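Local coordinates for protein cellulosomal scaffoldin (Bacteroides cellulosolvens, PDB 2XBT) that forms the scaffold of a cellulosome and is represented here by its family 3b carbohydrate-binding module, which probably binds cellulose, at residues Y62-S67 with Q114-K119; L12-N17 with I26-K31; T46-Y51 with N86-I91; D130-G135 with K144-Y149. All blocks are in the same frame, centred on the assembly; numbering follows the deposited sequence.

Interaction 1: residues Y62-S67 with Q114-K119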
# COMPACT_ATOMS: atom_id res chain seq x y z
N TYR A 62 -4.81 -1.34 10.96
CA TYR A 62 -4.05 -2.18 11.88
C TYR A 62 -2.68 -2.50 11.31
O TYR A 62 -2.57 -3.17 10.28
CB TYR A 62 -4.82 -3.47 12.17
CG TYR A 62 -6.10 -3.22 12.92
CD1 TYR A 62 -6.10 -3.00 14.29
CD2 TYR A 62 -7.32 -3.19 12.25
CE1 TYR A 62 -7.27 -2.77 14.99
CE2 TYR A 62 -8.50 -2.95 12.94
CZ TYR A 62 -8.47 -2.74 14.30
OH TYR A 62 -9.65 -2.51 14.97
N SER A 63 -1.64 -2.00 11.96
CA SER A 63 -0.28 -2.29 11.51
C SER A 63 0.24 -3.57 12.18
O SER A 63 0.70 -3.54 13.32
CB SER A 63 0.65 -1.11 11.79
OG SER A 63 1.91 -1.29 11.15
N ASP A 64 0.16 -4.68 11.45
CA ASP A 64 0.53 -5.98 11.99
C ASP A 64 2.04 -6.19 11.98
O ASP A 64 2.61 -6.67 12.96
CB ASP A 64 -0.11 -7.10 11.17
CG ASP A 64 -1.64 -7.13 11.28
OD1 ASP A 64 -2.19 -6.70 12.32
OD2 ASP A 64 -2.28 -7.57 10.31
N TYR A 65 2.67 -5.87 10.86
CA TYR A 65 4.10 -6.09 10.72
C TYR A 65 4.75 -5.10 9.76
O TYR A 65 4.26 -4.88 8.65
CB TYR A 65 4.39 -7.52 10.27
CG TYR A 65 5.86 -7.79 10.06
CD1 TYR A 65 6.74 -7.74 11.13
CD2 TYR A 65 6.36 -8.11 8.80
CE1 TYR A 65 8.09 -7.98 10.96
CE2 TYR A 65 7.72 -8.36 8.62
CZ TYR A 65 8.58 -8.30 9.71
OH TYR A 65 9.92 -8.54 9.56
N VAL A 66 5.85 -4.48 10.20
CA VAL A 66 6.63 -3.64 9.32
C VAL A 66 8.09 -3.97 9.58
O VAL A 66 8.58 -3.78 10.69
CB VAL A 66 6.40 -2.15 9.60
CG1 VAL A 66 7.18 -1.30 8.61
CG2 VAL A 66 4.90 -1.83 9.54
N SER A 67 8.77 -4.49 8.56
CA SER A 67 10.10 -5.06 8.76
C SER A 67 11.18 -4.02 9.05
O SER A 67 12.22 -4.34 9.63
CB SER A 67 10.51 -5.92 7.56
OG SER A 67 10.73 -5.14 6.41
N GLN A 114 2.70 -5.15 6.44
CA GLN A 114 1.48 -5.94 6.54
C GLN A 114 0.47 -5.17 7.36
O GLN A 114 0.71 -4.85 8.51
CB GLN A 114 1.75 -7.31 7.16
CG GLN A 114 2.80 -8.10 6.42
CD GLN A 114 3.05 -9.47 7.02
OE1 GLN A 114 2.42 -9.86 8.00
NE2 GLN A 114 3.98 -10.21 6.42
N GLY A 115 -0.67 -4.87 6.75
CA GLY A 115 -1.67 -4.06 7.41
C GLY A 115 -3.06 -4.58 7.08
O GLY A 115 -3.25 -5.32 6.11
N ARG A 116 -4.02 -4.18 7.90
CA ARG A 116 -5.41 -4.54 7.64
C ARG A 116 -6.26 -3.31 7.86
O ARG A 116 -5.93 -2.46 8.69
CB ARG A 116 -5.87 -5.64 8.58
CG ARG A 116 -5.35 -7.01 8.23
CD ARG A 116 -5.65 -7.98 9.36
NE ARG A 116 -4.98 -7.58 10.59
CZ ARG A 116 -5.60 -7.29 11.73
NH1 ARG A 116 -6.92 -7.35 11.81
NH2 ARG A 116 -4.89 -6.95 12.79
N VAL A 117 -7.35 -3.22 7.12
CA VAL A 117 -8.34 -2.19 7.37
C VAL A 117 -9.71 -2.82 7.64
O VAL A 117 -10.18 -3.68 6.89
CB VAL A 117 -8.42 -1.19 6.22
CG1 VAL A 117 -9.56 -0.21 6.44
CG2 VAL A 117 -7.09 -0.44 6.10
N ALA A 118 -10.32 -2.39 8.74
CA ALA A 118 -11.61 -2.93 9.17
C ALA A 118 -12.52 -1.82 9.72
O ALA A 118 -12.05 -0.75 10.09
CB ALA A 118 -11.41 -4.01 10.21
N LYS A 119 -13.82 -2.09 9.75
CA LYS A 119 -14.76 -1.17 10.38
C LYS A 119 -14.85 -1.56 11.84
O LYS A 119 -14.32 -2.59 12.24
CB LYS A 119 -16.13 -1.29 9.72
CG LYS A 119 -16.08 -1.26 8.21
CD LYS A 119 -17.46 -1.24 7.61
CE LYS A 119 -17.41 -1.55 6.13
NZ LYS A 119 -18.76 -1.77 5.57
O HOH W 1 -11.84 -1.59 13.93
O HOH W 2 1.62 -1.92 8.54
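Y62 pairs with R116 and Y65 with Q114 across antiparallel strands whose axes approach to 4.7 Å at 168°, the register slipping by one residue between the two pairs. The slip is a classic beta bulge: D64 N and Y65 N both donate to Q114 O, while a water joins the same oxygen to S63 OG. Regular pairing holds on one side of it, with Y62 N donating to R116 O at 2.8 Å.

The bulge turns D64 toward the partner strand, where R116 grips it side-on. R116 NE reaches D64 OD2 at 2.7 Å and R116 NH2 reaches D64 OD1 at 2.8 Å, each on the syn lone pair, and the carboxylate and guanidinium planes lie only 7° apart. A bend in the arginine at chi3 (-63°) places NE for this salt bridge. Y62 CB sits over one guanidinium face, 3.5 Å from R116 NH2, and the edge of the Y62 ring meets A118 through Y62 CE2 to A118 CB at 4.1 Å. The Q114 amide packs on Y65, Q114 CD to Y65 CD2 4.0 Å. In cellulose-binding relatives an aspartate-arginine pair belongs to the planar binding strip, and the flat D64-R116 pair is consistent with that role.

Strand 110-119 lies between 59-66 and 22-34: G115 and V117 bond to M28 and I26, R116 NH1 to Q25, and the V117 side chain packs on F75 of strand 71-82.

Interaction 2: residues L12-N17 with I26-K31. Unlike the reference sequence in segment 26-31: Y27 (reference Cys).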
# COMPACT_ATOMS: atom_id res chain seq x y z
N LEU A 12 6.90 -2.57 -6.22
CA LEU A 12 5.99 -3.03 -5.18
C LEU A 12 5.45 -4.41 -5.52
O LEU A 12 4.96 -4.63 -6.62
CB LEU A 12 4.81 -2.07 -5.02
CG LEU A 12 3.85 -2.32 -3.86
CD1 LEU A 12 4.58 -2.15 -2.54
CD2 LEU A 12 2.65 -1.39 -3.92
N LEU A 13 5.56 -5.32 -4.56
CA LEU A 13 4.89 -6.61 -4.63
C LEU A 13 3.71 -6.56 -3.67
O LEU A 13 3.77 -5.89 -2.64
CB LEU A 13 5.85 -7.75 -4.26
CG LEU A 13 7.08 -7.91 -5.17
CD1 LEU A 13 8.04 -8.95 -4.59
CD2 LEU A 13 6.67 -8.30 -6.58
N PHE A 14 2.63 -7.24 -4.01
CA PHE A 14 1.42 -7.12 -3.23
C PHE A 14 0.78 -8.50 -3.04
O PHE A 14 0.80 -9.33 -3.95
CB PHE A 14 0.42 -6.20 -3.95
CG PHE A 14 -0.86 -5.97 -3.19
CD1 PHE A 14 -0.99 -4.88 -2.34
CD2 PHE A 14 -1.93 -6.84 -3.33
CE1 PHE A 14 -2.15 -4.67 -1.63
CE2 PHE A 14 -3.10 -6.65 -2.63
CZ PHE A 14 -3.21 -5.56 -1.77
N SER A 15 0.22 -8.73 -1.86
CA SER A 15 -0.69 -9.85 -1.67
C SER A 15 -1.73 -9.50 -0.63
O SER A 15 -1.55 -8.55 0.13
CB SER A 15 0.05 -11.12 -1.25
OG SER A 15 0.17 -11.17 0.15
N ASN A 16 -2.81 -10.26 -0.58
CA ASN A 16 -3.88 -9.98 0.37
C ASN A 16 -4.36 -11.27 1.04
O ASN A 16 -5.49 -11.35 1.52
CB ASN A 16 -5.05 -9.25 -0.31
CG ASN A 16 -5.56 -9.97 -1.55
OD1 ASN A 16 -5.25 -11.14 -1.77
ND2 ASN A 16 -6.35 -9.26 -2.36
N ASN A 17 -3.49 -12.27 1.09
CA ASN A 17 -3.82 -13.52 1.74
C ASN A 17 -4.92 -14.26 1.00
O ASN A 17 -5.69 -15.02 1.59
CB ASN A 17 -4.24 -13.27 3.19
CG ASN A 17 -3.10 -12.76 4.06
OD1 ASN A 17 -1.93 -12.87 3.68
ND2 ASN A 17 -3.44 -12.21 5.22
N ILE A 26 -10.03 -5.48 4.86
CA ILE A 26 -9.12 -5.38 3.74
C ILE A 26 -7.74 -5.85 4.18
O ILE A 26 -7.23 -5.36 5.19
CB ILE A 26 -8.99 -3.93 3.23
CG1 ILE A 26 -10.37 -3.34 2.90
CG2 ILE A 26 -8.09 -3.88 2.02
CD1 ILE A 26 -10.31 -1.88 2.43
N TYR A 27 -7.13 -6.76 3.42
CA TYR A 27 -5.76 -7.20 3.69
C TYR A 27 -4.79 -6.56 2.72
O TYR A 27 -5.02 -6.58 1.50
CB TYR A 27 -5.63 -8.71 3.59
CG TYR A 27 -6.44 -9.44 4.61
CD1 TYR A 27 -5.86 -9.89 5.79
CD2 TYR A 27 -7.79 -9.67 4.41
CE1 TYR A 27 -6.61 -10.56 6.74
CE2 TYR A 27 -8.55 -10.35 5.35
CZ TYR A 27 -7.96 -10.78 6.51
OH TYR A 27 -8.71 -11.45 7.44
N MET A 28 -3.70 -6.02 3.25
CA MET A 28 -2.65 -5.42 2.45
C MET A 28 -1.29 -5.91 2.92
O MET A 28 -0.81 -5.47 3.95
CB MET A 28 -2.65 -3.90 2.62
CG MET A 28 -3.75 -3.16 1.89
SD MET A 28 -3.95 -1.53 2.66
CE MET A 28 -4.62 -2.07 4.22
N ASN A 29 -0.68 -6.80 2.15
CA ASN A 29 0.66 -7.24 2.47
C ASN A 29 1.56 -6.81 1.33
O ASN A 29 1.35 -7.20 0.18
CB ASN A 29 0.72 -8.75 2.61
CG ASN A 29 -0.25 -9.26 3.64
OD1 ASN A 29 -0.30 -8.77 4.77
ND2 ASN A 29 -1.02 -10.27 3.26
N MET A 30 2.57 -6.02 1.66
CA MET A 30 3.36 -5.39 0.62
C MET A 30 4.84 -5.54 0.87
O MET A 30 5.30 -5.51 2.01
CB MET A 30 3.00 -3.92 0.53
CG MET A 30 1.59 -3.77 -0.05
SD MET A 30 0.92 -2.13 0.13
CE MET A 30 0.89 -1.90 1.89
N LYS A 31 5.58 -5.72 -0.22
CA LYS A 31 7.02 -5.68 -0.16
C LYS A 31 7.46 -4.62 -1.13
O LYS A 31 7.21 -4.73 -2.33
CB LYS A 31 7.63 -6.99 -0.64
CG LYS A 31 7.91 -8.00 0.43
CD LYS A 31 8.93 -9.01 -0.10
CE LYS A 31 9.08 -10.22 0.81
NZ LYS A 31 10.09 -11.18 0.26
O HOH W 3 -6.54 -6.12 -0.98
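F14 and M30 face each other as a non-hydrogen-bonded pair of the antiparallel hairpin formed by strands 10-15 and 22-34, their side chains crossing obliquely. F14 CG is anti to its backbone N (chi1 -178°). M30 CG lies 3.6 Å from F14 CD1, and M30 SD stands 5.4 Å from the centroid of the F14 ring and 79° off the normal, a Met-aromatic contact at the edge. M28 CG also approaches at the edge, near the ring plane, 4.2 Å from F14 CE1. Alongside, L12 CD1 rests on M30 CB at 3.9 Å. Y49 and I47 of the other sheet pack against this apolar side.

The reverse face, bearing L13 and K31 as well, has its polar cluster at S15, N29 and N17. N29 ND2 points back across the pairing to S15 OG, a weak bond of 3.4 Å, and stands 2.8 Å from N17 OD1, the two amides crossing at about a right angle with planes 40° apart. N17 ND2 meets the Y27 ring obliquely, 3.4 Å from Y27 CD1, whereas the Y27 hydroxyl bonds to Q25. L13 with K31 and S15 with N29 supply the regular backbone bonds, and K31 NZ forms a salt bridge with E110.

The chemistry thus divides by face: F14, M28 and M30 give the sandwich interior thioether and aromatic surface, while the amide of buried N29 is set among polar groups.

Interaction 3: residues T46-Y51 with N86-I91. With NO3 (nitrate ion), chain B.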
# COMPACT_ATOMS: atom_id res chain seq x y z
N THR A 46 5.23 7.17 0.58
CA THR A 46 3.82 6.98 0.90
C THR A 46 3.22 5.97 -0.05
O THR A 46 3.67 5.81 -1.20
CB THR A 46 3.02 8.31 0.83
OG1 THR A 46 3.27 8.95 -0.43
CG2 THR A 46 3.47 9.22 1.92
N ILE A 47 2.21 5.24 0.44
CA ILE A 47 1.53 4.26 -0.37
C ILE A 47 0.05 4.56 -0.32
O ILE A 47 -0.47 4.87 0.75
CB ILE A 47 1.80 2.86 0.16
CG1 ILE A 47 3.29 2.57 0.06
CG2 ILE A 47 1.01 1.81 -0.65
CD1 ILE A 47 3.72 1.31 0.79
N ARG A 48 -0.64 4.49 -1.46
CA ARG A 48 -2.08 4.73 -1.44
C ARG A 48 -2.82 3.53 -1.98
O ARG A 48 -2.49 3.00 -3.04
CB ARG A 48 -2.45 5.97 -2.25
CG ARG A 48 -1.84 7.25 -1.71
CD ARG A 48 -2.21 8.46 -2.57
NE ARG A 48 -1.80 9.68 -1.90
CZ ARG A 48 -2.16 10.91 -2.25
NH1 ARG A 48 -2.97 11.11 -3.28
NH2 ARG A 48 -1.72 11.95 -1.55
N TYR A 49 -3.84 3.13 -1.23
CA TYR A 49 -4.73 2.05 -1.60
C TYR A 49 -6.08 2.71 -1.74
O TYR A 49 -6.59 3.30 -0.79
CB TYR A 49 -4.80 1.03 -0.46
CG TYR A 49 -5.60 -0.22 -0.77
CD1 TYR A 49 -4.97 -1.39 -1.18
CD2 TYR A 49 -6.98 -0.23 -0.63
CE1 TYR A 49 -5.70 -2.55 -1.45
CE2 TYR A 49 -7.73 -1.38 -0.90
CZ TYR A 49 -7.08 -2.53 -1.31
OH TYR A 49 -7.78 -3.70 -1.58
N PHE A 50 -6.64 2.64 -2.94
CA PHE A 50 -7.84 3.40 -3.30
C PHE A 50 -9.06 2.52 -3.16
O PHE A 50 -9.04 1.35 -3.54
CB PHE A 50 -7.73 3.90 -4.72
CG PHE A 50 -6.50 4.75 -4.96
CD1 PHE A 50 -6.53 6.10 -4.69
CD2 PHE A 50 -5.35 4.18 -5.45
CE1 PHE A 50 -5.41 6.90 -4.91
CE2 PHE A 50 -4.20 4.96 -5.67
CZ PHE A 50 -4.25 6.33 -5.40
N TYR A 51 -10.13 3.10 -2.63
CA TYR A 51 -11.32 2.30 -2.31
C TYR A 51 -12.58 3.16 -2.31
O TYR A 51 -12.52 4.38 -2.41
CB TYR A 51 -11.16 1.62 -0.94
CG TYR A 51 -11.22 2.59 0.24
CD1 TYR A 51 -12.40 2.78 0.94
CD2 TYR A 51 -10.10 3.32 0.63
CE1 TYR A 51 -12.46 3.66 2.02
CE2 TYR A 51 -10.15 4.21 1.70
CZ TYR A 51 -11.34 4.37 2.39
OH TYR A 51 -11.41 5.24 3.45
N ASN A 86 -13.76 6.56 -4.08
CA ASN A 86 -14.00 7.92 -3.59
C ASN A 86 -13.12 8.26 -2.38
O ASN A 86 -13.23 9.35 -1.81
CB ASN A 86 -15.49 8.16 -3.31
CG ASN A 86 -16.05 7.25 -2.22
OD1 ASN A 86 -15.42 6.29 -1.79
ND2 ASN A 86 -17.26 7.56 -1.77
N LYS A 87 -12.26 7.32 -2.01
CA LYS A 87 -11.34 7.50 -0.91
C LYS A 87 -10.01 6.81 -1.19
O LYS A 87 -9.89 6.03 -2.14
CB LYS A 87 -11.90 6.88 0.38
CG LYS A 87 -13.33 7.28 0.76
CD LYS A 87 -13.39 8.47 1.69
CE LYS A 87 -14.82 8.73 2.15
NZ LYS A 87 -14.98 10.00 2.91
N TYR A 88 -9.02 7.11 -0.36
CA TYR A 88 -7.80 6.30 -0.33
C TYR A 88 -7.24 6.23 1.08
O TYR A 88 -7.39 7.15 1.87
CB TYR A 88 -6.74 6.82 -1.29
CG TYR A 88 -6.27 8.22 -1.02
CD1 TYR A 88 -5.09 8.46 -0.29
CD2 TYR A 88 -6.99 9.30 -1.48
CE1 TYR A 88 -4.66 9.77 -0.04
CE2 TYR A 88 -6.57 10.60 -1.25
CZ TYR A 88 -5.40 10.82 -0.52
OH TYR A 88 -5.00 12.11 -0.29
N ILE A 89 -6.64 5.09 1.39
CA ILE A 89 -5.83 4.96 2.58
C ILE A 89 -4.44 5.43 2.16
O ILE A 89 -3.95 5.03 1.10
CB ILE A 89 -5.69 3.50 3.00
CG1 ILE A 89 -7.06 2.84 3.10
CG2 ILE A 89 -4.93 3.39 4.33
CD1 ILE A 89 -7.01 1.36 2.95
N GLU A 90 -3.81 6.26 2.99
CA GLU A 90 -2.42 6.62 2.77
C GLU A 90 -1.57 6.09 3.89
O GLU A 90 -1.75 6.47 5.05
CB GLU A 90 -2.23 8.14 2.67
CG GLU A 90 -0.77 8.53 2.40
CD GLU A 90 -0.63 9.98 1.98
OE1 GLU A 90 -0.51 10.85 2.87
OE2 GLU A 90 -0.65 10.25 0.76
N ILE A 91 -0.63 5.22 3.53
CA ILE A 91 0.28 4.63 4.49
C ILE A 91 1.62 5.36 4.42
O ILE A 91 2.19 5.55 3.34
CB ILE A 91 0.44 3.13 4.22
CG1 ILE A 91 -0.91 2.43 4.39
CG2 ILE A 91 1.49 2.50 5.14
CD1 ILE A 91 -0.90 1.01 3.90
N NO3 B . -2.42 14.74 -3.33
O1 NO3 B . -1.12 15.24 -3.43
O2 NO3 B . -3.10 14.80 -2.10
O3 NO3 B . -3.04 14.18 -4.45
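The R48 guanidinium lies over the Y88 ring, the two planes 21° apart and Y88 CE1 3.4 Å from R48 NE. Their strands, 45-51 and 85-93, are antiparallel neighbours in a five-stranded sheet of the beta-sandwich. Beside the ring, R48 and E90 run side by side in the same direction. E90 OE2 alone takes both bonds of the salt bridge, from R48 NE at 3.0 Å and R48 NH2 at 3.1 Å, with each donor a little out of the carboxylate plane. A nitrate ion, probably from the crystallisation liquor, adds weak bonds to the guanidinium, such as R48 NH2 to nitrate O2 at 3.2 Å; Y149 makes a cation-pi contact with the same arginine. An alanine in place of R48 would probably leave the E90 carboxylate without its mate and one face of the Y88 ring without its cover.

The other face of the strands turns to the core. Y49 CD2 meets I89 CD1 at 3.9 Å, and I47 pairs with I91 against M30 of the opposing sheet. Y51 CG sits between its backbone N and carbonyl carbon (chi1 70°). The Y51 ring meets I89 N at its edge and K87 CB over one face, a CH-pi contact 3.6 Å from the centroid of the Y51 ring, while K87 NZ pairs with D56. At this end a classic beta bulge closes the ladder: Y51 O accepts K87 N at 3.0 Å and, more weakly, N86 N.

Interaction 4: residues D130-G135 with K144-Y149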
# COMPACT_ATOMS: atom_id res chain seq x y z
N ASP A 130 -13.71 -1.72 -4.82
CA ASP A 130 -12.52 -0.95 -4.46
C ASP A 130 -11.51 -1.01 -5.59
O ASP A 130 -11.09 -2.09 -5.99
CB ASP A 130 -11.89 -1.49 -3.18
CG ASP A 130 -12.76 -1.30 -1.97
OD1 ASP A 130 -13.61 -0.38 -1.96
OD2 ASP A 130 -12.58 -2.07 -1.00
N TYR A 131 -11.13 0.16 -6.08
CA TYR A 131 -10.16 0.29 -7.17
C TYR A 131 -8.90 -0.57 -6.96
O TYR A 131 -8.43 -1.26 -7.88
CB TYR A 131 -9.77 1.77 -7.31
CG TYR A 131 -8.75 2.06 -8.40
CD1 TYR A 131 -9.16 2.34 -9.70
CD2 TYR A 131 -7.40 2.08 -8.13
CE1 TYR A 131 -8.25 2.61 -10.69
CE2 TYR A 131 -6.48 2.35 -9.13
CZ TYR A 131 -6.92 2.62 -10.41
OH TYR A 131 -6.02 2.88 -11.41
N SER A 132 -8.34 -0.51 -5.76
CA SER A 132 -7.06 -1.17 -5.51
C SER A 132 -7.17 -2.67 -5.25
O SER A 132 -6.16 -3.37 -5.21
CB SER A 132 -6.30 -0.47 -4.38
OG SER A 132 -5.85 0.83 -4.78
N TYR A 133 -8.39 -3.16 -5.07
CA TYR A 133 -8.54 -4.61 -4.82
C TYR A 133 -8.29 -5.39 -6.11
O TYR A 133 -9.01 -5.21 -7.10
CB TYR A 133 -9.92 -4.95 -4.27
CG TYR A 133 -10.13 -6.45 -4.10
CD1 TYR A 133 -9.44 -7.17 -3.12
CD2 TYR A 133 -11.01 -7.15 -4.93
CE1 TYR A 133 -9.64 -8.57 -2.97
CE2 TYR A 133 -11.21 -8.53 -4.79
CZ TYR A 133 -10.52 -9.23 -3.81
OH TYR A 133 -10.72 -10.59 -3.68
N PRO A 134 -7.30 -6.28 -6.10
CA PRO A 134 -6.89 -6.95 -7.34
C PRO A 134 -7.49 -8.34 -7.52
O PRO A 134 -7.10 -9.05 -8.46
CB PRO A 134 -5.39 -7.10 -7.15
CG PRO A 134 -5.24 -7.33 -5.64
CD PRO A 134 -6.45 -6.68 -4.96
N GLY A 135 -8.40 -8.73 -6.64
CA GLY A 135 -8.87 -10.11 -6.64
C GLY A 135 -8.02 -10.87 -5.64
O GLY A 135 -7.22 -10.25 -4.93
N LYS A 144 -0.67 -3.38 -9.74
CA LYS A 144 -0.42 -2.03 -10.26
C LYS A 144 -1.47 -1.00 -9.86
O LYS A 144 -1.32 0.19 -10.16
CB LYS A 144 -0.30 -2.05 -11.78
CG LYS A 144 0.89 -2.83 -12.31
CD LYS A 144 2.20 -2.12 -12.01
CE LYS A 144 3.09 -2.06 -13.25
NZ LYS A 144 4.46 -1.56 -12.93
N LEU A 145 -2.52 -1.43 -9.17
CA LEU A 145 -3.60 -0.52 -8.78
C LEU A 145 -3.34 0.12 -7.41
O LEU A 145 -4.17 0.88 -6.90
CB LEU A 145 -4.95 -1.26 -8.79
CG LEU A 145 -5.32 -1.98 -10.09
CD1 LEU A 145 -6.53 -2.88 -9.87
CD2 LEU A 145 -5.60 -0.97 -11.19
N VAL A 146 -2.18 -0.17 -6.84
CA VAL A 146 -1.75 0.49 -5.60
C VAL A 146 -0.62 1.42 -5.99
O VAL A 146 0.27 1.01 -6.75
CB VAL A 146 -1.21 -0.51 -4.57
CG1 VAL A 146 -0.58 0.22 -3.38
CG2 VAL A 146 -2.34 -1.44 -4.09
N ALA A 147 -0.64 2.65 -5.51
CA ALA A 147 0.37 3.63 -5.93
C ALA A 147 1.40 3.88 -4.83
O ALA A 147 1.06 3.95 -3.65
CB ALA A 147 -0.27 4.94 -6.32
N VAL A 148 2.65 4.07 -5.25
CA VAL A 148 3.73 4.41 -4.34
C VAL A 148 4.37 5.73 -4.76
O VAL A 148 4.60 5.96 -5.95
CB VAL A 148 4.82 3.35 -4.38
CG1 VAL A 148 5.89 3.67 -3.31
CG2 VAL A 148 4.23 1.96 -4.17
N TYR A 149 4.61 6.60 -3.79
CA TYR A 149 5.20 7.91 -4.06
C TYR A 149 6.48 8.09 -3.27
O TYR A 149 6.61 7.58 -2.16
CB TYR A 149 4.22 9.01 -3.66
CG TYR A 149 2.89 8.88 -4.35
CD1 TYR A 149 2.56 9.68 -5.43
CD2 TYR A 149 1.96 7.93 -3.93
CE1 TYR A 149 1.33 9.56 -6.06
CE2 TYR A 149 0.74 7.80 -4.55
CZ TYR A 149 0.44 8.61 -5.61
OH TYR A 149 -0.78 8.47 -6.22
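S132 and L145 hold the contact together where a type I beta turn, D130 to Y133, meets the loop leading into strand 147-150 of the beta-sandwich. Hydrogen bonding comes first. S132 OG donates to L145 O at 2.7 Å, reaching it from above the carbonyl plane, 40° out. The same hydroxyl oxygen is also bonded by F50 N, which ties both loops to strand 45-51. N143, just before the second segment, bonds to S132 O through ND2 and to L145 N through OD1, so backbone groups on both sides of the contact are fixed by one side chain. Within the turn, Y133 N closes on D130 O at 3.0 Å.

Apolar packing centres on L145, whose CB is directed toward the turn. L145 CD2 touches Y131 CZ at 3.9 Å, and V146 CG2 meets S132 CB at 4.1 Å. Apart from these apolar pairs, L145 CD1 lies close against the Y131 carbonyl, 3.2 Å from Y131 O.

The aromatic contribution comes from the Y131 ring, whose CG is anti to the backbone N (chi1 180°). L145 O lies at the edge of the Y131 ring, 3.5 Å from Y131 CE2, while the hydroxyl bonds to T158 O and the ring meets H82 edge-to-face. An alanine at Y131 would probably open a gap beside L145 CD2 and leave T158 O without that donor. The neighbouring Y133 bonds through its hydroxyl to A19 O, and G135 N lies 3.3 Å above the centre of the Y133 ring.

In the fold
Interactions 1 to 3 are strand pairings in the two facing sheets of one family 3 module; interaction 4 is a loop contact at the start of strand 147-150, which neighbours 45-51. Interactions 1 and 2, with centres about 10 Å apart, share a sheet in which V117 O meets I26 N at 2.7 Å. Interactions 3 and 4 adjoin, about 8 Å between centres, with R48 N 2.8 Å from A147 O. Between the sheets, Y49 CD1 of interaction 3 lies 3.7 Å from M28 CG of interaction 2, while V117 CG2 reaches I89 CD1 at 3.6 Å. N16 ND2 links interaction 2 to G135 O of interaction 4. The probable cellulose-facing surface lies at interaction 1, about 16 Å from interaction 4, centre to centre.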